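PDB 5YA6: flagellin B1 from Methanocaldococcus jannaschii DSM 2661, which forms, as an archaeal flagellin, a structural subunit of the archaellum, the swimming filament of archaea, and carries a calcium-binding site. Local coordinates for the interface of chains A and B. Residues are numbered along the deposited sequence; one frame, centred on the assembly and turned at random. Chains: chain A/B, Flagellin B1.

The interface of chains A and B. Residues chain A 53, 55, 60, 139-140; chain B 53, 55, 60, 139-140.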
ATOM      1  N   PHE A  53      -1.397   8.586   2.317  1.00  9.81           N
ATOM      2  CA  PHE A  53      -2.131   7.447   2.846  1.00 11.29           C
ATOM      3  C   PHE A  53      -1.130   6.392   3.311  1.00 10.76           C
ATOM      4  O   PHE A  53      -0.253   6.046   2.539  1.00 10.82           O
ATOM      5  CB  PHE A  53      -3.004   6.844   1.751  1.00 11.48           C
ATOM      6  CG  PHE A  53      -4.104   7.732   1.307  1.00 12.79           C
ATOM      7  CD1 PHE A  53      -5.315   7.747   1.995  1.00 14.81           C
ATOM      8  CD2 PHE A  53      -3.922   8.548   0.237  1.00 14.09           C
ATOM      9  CE1 PHE A  53      -6.336   8.595   1.574  1.00 16.22           C
ATOM     10  CE2 PHE A  53      -4.948   9.438  -0.190  1.00 16.38           C
ATOM     11  CZ  PHE A  53      -6.141   9.430   0.505  1.00 15.79           C
ATOM     12  N   ILE A  55      -0.833   2.648   5.573  1.00 12.48           N
ATOM     13  CA  ILE A  55      -1.412   1.501   6.236  1.00 11.54           C
ATOM     14  C   ILE A  55      -0.338   0.786   7.063  1.00 10.85           C
ATOM     15  O   ILE A  55       0.769   0.478   6.541  1.00 11.96           O
ATOM     16  CB  ILE A  55      -1.924   0.484   5.235  1.00 10.94           C
ATOM     17  CG1 ILE A  55      -3.007   1.018   4.305  1.00 11.17           C
ATOM     18  CG2 ILE A  55      -2.469  -0.764   5.976  1.00 11.70           C
ATOM     19  CD1 ILE A  55      -3.197   0.220   3.010  1.00 11.96           C
ATOM     20  N   SER A  60      -5.630   2.320   8.559  1.00 15.07           N
ATOM     21  CA  SER A  60      -5.291   3.198   7.421  1.00 16.42           C
ATOM     22  C   SER A  60      -5.349   4.621   7.924  1.00 16.67           C
ATOM     23  O   SER A  60      -6.339   4.997   8.608  1.00 19.07           O
ATOM     24  CB  SER A  60      -6.317   3.040   6.291  1.00 18.77           C
ATOM     25  OG  SER A  60      -5.669   3.292   5.070  1.00 23.28           O
ATOM     26  N   SER A 139       2.692   0.339   3.991  1.00  9.76           N
ATOM     27  CA  SER A 139       2.300   0.484   2.599  1.00 10.63           C
ATOM     28  C   SER A 139       1.615   1.848   2.498  1.00 10.81           C
ATOM     29  O   SER A 139       0.963   2.316   3.420  1.00 13.19           O
ATOM     30  CB  SER A 139       1.283  -0.600   2.210  1.00 11.48           C
ATOM     31  OG  SER A 139       1.777  -1.845   2.510  1.00 13.98           O
ATOM     32  N   GLY A 140       1.787   2.530   1.387  1.00  9.53           N
ATOM     33  CA  GLY A 140       1.127   3.815   1.238  1.00  9.84           C
ATOM     34  C   GLY A 140       1.253   4.443  -0.111  1.00  9.58           C
ATOM     35  O   GLY A 140       1.953   3.940  -0.985  1.00  9.35           O
TER
ATOM     36  N   PHE B  53      -7.278  -3.764   3.181  1.00 12.92           N
ATOM     37  CA  PHE B  53      -7.084  -2.309   2.972  1.00 14.25           C
ATOM     38  C   PHE B  53      -6.550  -2.095   1.597  1.00 14.82           C
ATOM     39  O   PHE B  53      -5.590  -2.760   1.239  1.00 14.00           O
ATOM     40  CB  PHE B  53      -6.092  -1.783   4.052  1.00 15.13           C
ATOM     41  CG  PHE B  53      -6.570  -1.942   5.486  1.00 15.49           C
ATOM     42  CD1 PHE B  53      -7.305  -0.940   6.134  1.00 18.45           C
ATOM     43  CD2 PHE B  53      -6.255  -3.044   6.200  1.00 16.84           C
ATOM     44  CE1 PHE B  53      -7.775  -1.126   7.438  1.00 17.93           C
ATOM     45  CE2 PHE B  53      -6.695  -3.227   7.514  1.00 20.29           C
ATOM     46  CZ  PHE B  53      -7.445  -2.248   8.143  1.00 19.17           C
ATOM     47  N   ILE B  55      -5.581   1.098  -1.209  1.00 14.58           N
ATOM     48  CA  ILE B  55      -5.510   2.486  -1.629  1.00 14.44           C
ATOM     49  C   ILE B  55      -5.434   2.570  -3.157  1.00 13.48           C
ATOM     50  O   ILE B  55      -4.635   1.904  -3.822  1.00 13.33           O
ATOM     51  CB  ILE B  55      -4.213   3.138  -1.064  1.00 13.30           C
ATOM     52  CG1 ILE B  55      -4.117   3.049   0.446  1.00 13.91           C
ATOM     53  CG2 ILE B  55      -4.077   4.611  -1.543  1.00 13.05           C
ATOM     54  CD1 ILE B  55      -2.707   3.106   1.025  1.00 14.63           C
ATOM     55  N   SER B  60      -8.782   5.485   0.397  1.00 17.00           N
ATOM     56  CA  SER B  60      -8.433   4.291   1.096  1.00 20.03           C
ATOM     57  C   SER B  60      -9.776   3.552   1.323  1.00 20.16           C
ATOM     58  O   SER B  60     -10.868   4.199   1.452  1.00 22.83           O
ATOM     59  CB  SER B  60      -7.764   4.638   2.434  1.00 23.23           C
ATOM     60  OG  SER B  60      -7.243   3.473   3.061  1.00 29.61           O
ATOM     61  N   SER B 139      -2.180  -0.214  -3.866  1.00  9.50           N
ATOM     62  CA  SER B 139      -1.386  -0.575  -2.662  1.00  9.93           C
ATOM     63  C   SER B 139      -2.344  -1.094  -1.603  1.00 12.62           C
ATOM     64  O   SER B 139      -3.506  -0.664  -1.506  1.00 15.24           O
ATOM     65  CB  SER B 139      -0.640   0.658  -2.116  1.00  9.75           C
ATOM     66  OG  SER B 139       0.146   1.199  -3.123  1.00 11.81           O
ATOM     67  N   GLY B 140      -1.930  -2.065  -0.818  1.00 11.29           N
ATOM     68  CA  GLY B 140      -2.842  -2.578   0.224  1.00 12.02           C
ATOM     69  C   GLY B 140      -2.214  -3.597   1.143  1.00  9.83           C
ATOM     70  O   GLY B 140      -1.087  -4.031   0.923  1.00  9.79           O
TER
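A:Ile55 and B:Ile55 meet tip to tip near the two-fold axis between the chains, their CD1 methyls 3.5 Å apart, and show how a small apolar centre can pair with a polar bond in a face-to-face strand contact. B:Ile55 can be followed outward from its CB, where the side chain forks. Its CG2 branch turns to A:Phe53 and lies 4.1 Å from that residue's CB. CG1, anti to the carbonyl carbon (chi1 -57°), heads across the interface and comes 3.9 Å from A:Ile55 CD1. At the end of this arm, CD1 also touches A:Phe53 CB, at 3.8 Å, and A:Gly140 CA, at 3.9 Å; with no side chain on the glycine, the methyl packs directly against the backbone. An alanine here would probably open a gap between A:Phe53 and A:Gly140 and leave the A:Ile55 methyl without its opposite number. Beside this centre the hydroxyls of A:Ser60 and B:Ser60 share a short hydrogen bond, OG to OG 2.6 Å; the structure alone does not show which gives the hydrogen. OG lies anti to the backbone N in B:Ser60 (chi1 -172°) but is swung some way off that in A:Ser60 (chi1 -150°), so the hydroxyl pair breaks the exact two-fold match. The phenylalanine rings flank the serines: B:Ser60 CB sits 4.0 Å from A:Phe53 CD1, lifted off the ring plane toward one face, and the reverse pair is similar. The two-fold pairing belongs to the deposited assembly and may differ from the subunit contacts of the filament. All of this lies on strands 51-56, 59-69 and 137-143 of each subunit, on facing surfaces of two beta-rich domains.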